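Local coordinates for StiE protein (Stigmatella aurantiaca, PDB 6ECX), which serves, in this excised domain, as the SAM-dependent O-methyltransferase of a multifunctional polyketide synthase module, methylating an oxygen of the growing polyketide, at residues A[69-72]-A[73-76]; A[215-218]-A[219-222]. One frame throughout, in Å; residues are numbered along the deposited sequence.

Contact 1: A[69-72]-A[73-76]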
loop_
_atom_site.group_PDB
_atom_site.type_symbol
_atom_site.label_atom_id
_atom_site.label_comp_id
_atom_site.label_asym_id
_atom_site.label_seq_id
_atom_site.Cartn_x
_atom_site.Cartn_y
_atom_site.Cartn_z
ATOM N N LEU A 69 -4.637 -16.581 1.963
ATOM C CA LEU A 69 -3.920 -15.311 1.984
ATOM C C LEU A 69 -4.055 -14.579 0.648
ATOM O O LEU A 69 -4.238 -13.355 0.617
ATOM C CB LEU A 69 -2.456 -15.553 2.338
ATOM C CG LEU A 69 -1.570 -14.312 2.353
ATOM C CD1 LEU A 69 -2.126 -13.260 3.302
ATOM C CD2 LEU A 69 -0.153 -14.713 2.745
ATOM N N ALA A 70 -3.989 -15.313 -0.468
ATOM C CA ALA A 70 -4.161 -14.673 -1.771
ATOM C C ALA A 70 -5.545 -14.048 -1.896
ATOM O O ALA A 70 -5.685 -12.927 -2.401
ATOM C CB ALA A 70 -3.921 -15.679 -2.896
ATOM N N VAL A 71 -6.575 -14.755 -1.426
ATOM C CA VAL A 71 -7.930 -14.211 -1.425
ATOM C C VAL A 71 -7.974 -12.897 -0.656
ATOM O O VAL A 71 -8.529 -11.895 -1.127
ATOM C CB VAL A 71 -8.914 -15.240 -0.838
ATOM C CG1 VAL A 71 -10.257 -14.592 -0.528
ATOM C CG2 VAL A 71 -9.085 -16.407 -1.791
ATOM N N ALA A 72 -7.387 -12.881 0.544
ATOM C CA ALA A 72 -7.457 -11.690 1.382
ATOM C C ALA A 72 -6.647 -10.541 0.801
ATOM O O ALA A 72 -6.923 -9.373 1.105
ATOM C CB ALA A 72 -6.974 -12.006 2.799
ATOM N N GLN A 73 -5.626 -10.848 0.002
ATOM C CA GLN A 73 -4.852 -9.796 -0.638
ATOM C C GLN A 73 -5.623 -9.189 -1.800
ATOM O O GLN A 73 -5.574 -7.970 -2.009
ATOM C CB GLN A 73 -3.504 -10.340 -1.114
ATOM C CG GLN A 73 -2.519 -10.645 0.024
ATOM C CD GLN A 73 -1.296 -11.412 -0.453
ATOM O OE1 GLN A 73 -1.413 -12.367 -1.217
ATOM N NE2 GLN A 73 -0.115 -10.987 -0.014
ATOM N N ARG A 74 -6.322 -10.028 -2.573
ATOM C CA ARG A 74 -7.211 -9.516 -3.607
ATOM C C ARG A 74 -8.326 -8.666 -3.002
ATOM O O ARG A 74 -8.729 -7.647 -3.583
ATOM C CB ARG A 74 -7.786 -10.672 -4.424
ATOM C CG ARG A 74 -6.774 -11.293 -5.368
ATOM C CD ARG A 74 -7.434 -12.231 -6.365
ATOM N NE ARG A 74 -7.786 -13.513 -5.764
ATOM C CZ ARG A 74 -6.931 -14.521 -5.612
ATOM N NH1 ARG A 74 -5.672 -14.394 -6.013
ATOM N NH2 ARG A 74 -7.333 -15.651 -5.056
ATOM N N GLU A 75 -8.819 -9.055 -1.826
ATOM C CA GLU A 75 -9.865 -8.279 -1.167
ATOM C C GLU A 75 -9.358 -6.904 -0.730
ATOM O O GLU A 75 -10.078 -5.903 -0.839
ATOM C CB GLU A 75 -10.403 -9.065 0.027
ATOM C CG GLU A 75 -11.347 -8.285 0.934
ATOM C CD GLU A 75 -12.683 -7.945 0.287
ATOM O OE1 GLU A 75 -12.934 -8.373 -0.863
ATOM O OE2 GLU A 75 -13.484 -7.245 0.949
ATOM N N LEU A 76 -8.124 -6.832 -0.219
ATOM C CA LEU A 76 -7.531 -5.530 0.073
ATOM C C LEU A 76 -7.519 -4.653 -1.175
ATOM O O LEU A 76 -7.906 -3.476 -1.134
ATOM C CB LEU A 76 -6.112 -5.715 0.616
ATOM C CG LEU A 76 -5.353 -4.427 0.928
ATOM C CD1 LEU A 76 -5.718 -3.930 2.317
ATOM C CD2 LEU A 76 -3.871 -4.696 0.845
#
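Arg-74 folds back along the helix onto Ala-70 and Val-71, one turn earlier. A bend at chi3 (-77°) lays its guanidinium flat over the Ala-70 carbonyl, whose O lies 3.8 Å above the plane and over the centre of the group. Its two terminal nitrogens then divide the neighbours: NH1 comes to 3.8 Å from Ala-70 CB, while NH2 is the same 3.8 Å from Val-71 CG2, the methyl beside the backbone N. These are van der Waals contacts on an exposed flank. Nearer the interior, the Gln-73 side chain crosses that of Leu-69 at a slant, with its CD 4.0 Å from Leu-69 CG. The Gln-73 amide does not bond to this turn; NE2 donates to the carbonyl O of Thr-39, fastening helix 64-80 to the segment that carries the SAM-binding Leu-38. Regular i to i+4 alpha-helical bonds run beneath these side chains, among them Arg-74 N to Ala-70 O at 3.0 Å, close to straight at 167°. Leu-69 packs against Trp-52, Thr-55 and Val-56 of helix 52-57, and Leu-76, next in sequence to Arg-77 of the SAM site, reaches Tyr-285 and Leu-287 on strand 283-292. The end of Glu-75 leads away from this turn, OE1 in a salt bridge with Arg-78 and OE2 hydrogen-bonded to the Tyr-315 hydroxyl.

Contact 2: A[215-218]-A[219-222]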
loop_
_atom_site.group_PDB
_atom_site.type_symbol
_atom_site.label_atom_id
_atom_site.label_comp_id
_atom_site.label_asym_id
_atom_site.label_seq_id
_atom_site.Cartn_x
_atom_site.Cartn_y
_atom_site.Cartn_z
ATOM N N GLU A 215 -3.113 15.200 10.757
ATOM C CA GLU A 215 -2.739 16.560 10.392
ATOM C C GLU A 215 -1.531 16.573 9.474
ATOM O O GLU A 215 -1.439 17.405 8.568
ATOM C CB GLU A 215 -2.462 17.379 11.654
ATOM C CG GLU A 215 -1.946 18.772 11.373
ATOM C CD GLU A 215 -2.116 19.694 12.562
ATOM O OE1 GLU A 215 -2.656 20.811 12.384
ATOM O OE2 GLU A 215 -1.727 19.288 13.677
ATOM N N GLN A 216 -0.607 15.638 9.677
ATOM C CA GLN A 216 0.588 15.598 8.846
ATOM C C GLN A 216 0.266 15.123 7.441
ATOM O O GLN A 216 0.705 15.741 6.465
ATOM C CB GLN A 216 1.642 14.717 9.502
ATOM C CG GLN A 216 2.345 15.425 10.632
ATOM C CD GLN A 216 3.307 14.509 11.346
ATOM O OE1 GLN A 216 2.972 13.366 11.648
ATOM N NE2 GLN A 216 4.512 15.000 11.613
ATOM N N TRP A 217 -0.519 14.045 7.310
ATOM C CA TRP A 217 -1.014 13.651 5.988
ATOM C C TRP A 217 -1.784 14.788 5.326
ATOM O O TRP A 217 -1.626 15.043 4.128
ATOM C CB TRP A 217 -1.927 12.426 6.075
ATOM C CG TRP A 217 -1.237 11.092 6.306
ATOM C CD1 TRP A 217 -1.392 10.270 7.384
ATOM C CD2 TRP A 217 -0.317 10.426 5.428
ATOM N NE1 TRP A 217 -0.623 9.136 7.239
ATOM C CE2 TRP A 217 0.052 9.209 6.054
ATOM C CE3 TRP A 217 0.242 10.741 4.186
ATOM C CZ2 TRP A 217 0.952 8.310 5.474
ATOM C CZ3 TRP A 217 1.137 9.841 3.607
ATOM C CH2 TRP A 217 1.482 8.641 4.255
ATOM N N ASN A 218 -2.670 15.442 6.085
ATOM C CA ASN A 218 -3.453 16.556 5.559
ATOM C C ASN A 218 -2.551 17.657 4.998
ATOM O O ASN A 218 -2.800 18.178 3.907
ATOM C CB ASN A 218 -4.375 17.108 6.658
ATOM C CG ASN A 218 -5.436 18.044 6.097
ATOM O OD1 ASN A 218 -5.415 18.325 4.906
ATOM N ND2 ASN A 218 -6.360 18.512 6.941
ATOM N N LYS A 219 -1.488 18.018 5.721
ATOM C CA LYS A 219 -0.594 19.055 5.214
ATOM C C LYS A 219 0.028 18.639 3.886
ATOM O O LYS A 219 0.115 19.446 2.948
ATOM C CB LYS A 219 0.483 19.353 6.263
ATOM C CG LYS A 219 1.228 20.664 6.045
ATOM C CD LYS A 219 2.053 21.018 7.279
ATOM C CE LYS A 219 2.883 22.271 7.059
ATOM N NZ LYS A 219 2.025 23.440 6.713
ATOM N N LEU A 220 0.432 17.369 3.774
ATOM C CA LEU A 220 0.999 16.873 2.524
ATOM C C LEU A 220 -0.006 16.955 1.389
ATOM O O LEU A 220 0.340 17.361 0.271
ATOM C CB LEU A 220 1.467 15.426 2.685
ATOM C CG LEU A 220 2.721 15.228 3.544
ATOM C CD1 LEU A 220 2.920 13.747 3.807
ATOM C CD2 LEU A 220 3.919 15.819 2.829
ATOM N N PHE A 221 -1.238 16.498 1.629
ATOM C CA PHE A 221 -2.243 16.546 0.560
ATOM C C PHE A 221 -2.542 17.989 0.179
ATOM O O PHE A 221 -2.496 18.355 -0.994
ATOM C CB PHE A 221 -3.548 15.856 0.989
ATOM C CG PHE A 221 -3.435 14.362 1.219
ATOM C CD1 PHE A 221 -2.281 13.666 0.882
ATOM C CD2 PHE A 221 -4.489 13.665 1.809
ATOM C CE1 PHE A 221 -2.188 12.288 1.114
ATOM C CE2 PHE A 221 -4.409 12.299 2.047
ATOM C CZ PHE A 221 -3.255 11.602 1.705
ATOM N N SER A 222 -2.831 18.830 1.174
ATOM C CA SER A 222 -3.392 20.160 0.902
ATOM C C SER A 222 -2.376 21.113 0.296
ATOM O O SER A 222 -2.767 22.037 -0.427
ATOM C CB SER A 222 -3.932 20.785 2.190
ATOM O OG SER A 222 -4.764 19.875 2.882
#
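Ser-222 leans back over the preceding turn and brings its hydroxyl close to two oxygens of Asn-218, the backbone O and the side-chain OD1, which lie on the same side of it. OG donates to the backbone O of Asn-218 at 2.8 Å, approaching from above the carbonyl plane, and lies 2.6 Å from the side-chain OD1 of the same residue. The chi1 of -49°, with OG beside its own backbone N, makes this return possible. Ser-222 N bonds to that same Asn-218 O, also at 2.8 Å and nearly straight at 165°, so one carbonyl accepts two donors from a single residue. On another flank, the Trp-217 indole meets both Leu-220 and Phe-221 obliquely through CE3, which is 4.0 Å from Leu-220 CD1 and 4.2 Å from Phe-221 CE1. The Phe-221 ring in turn lies over the Trp-217 carbonyl, with O 3.4 Å above its plane and displaced toward the rim. These are the i to i+3 and i to i+4 neighbours of an alpha helix, 214-222, packed on the Rossmann-like sheet of the methyltransferase. The second shell fixes the larger groups: Trp-217 NE1 donates to Phe-194 O on strand 187-196, and Phe-210 meets the indole edge-to-face. Helix 298-309 holds the Asn-218 amide from both ends, Phe-302 O accepting from ND2 and Asn-305 ND2 donating to OD1. Leu-220 extends to Phe-176 and Asp-173 of helix 172-181.

From the N terminus, the chain first reaches contact 1 on helix 64-80, then runs through the parallel strands of the SAM-binding half and strand 187-196 before contact 2 on helix 214-222. Each joins successive turns of one helix, so neither closes a long loop; they follow in series, without nesting or crossing. The centres of contact 1 and contact 2 are about 29 Å apart, on opposite sides of the chain's centre. The nearest atoms of contact 1 and contact 2 are about 14 Å apart. The mixed sheet links them: contact 1 reaches strand 283-292 beside the SAM pocket, while contact 2 sits on the adjacent strand 187-196, between helices 172-181 and 298-309, away from the annotated sites.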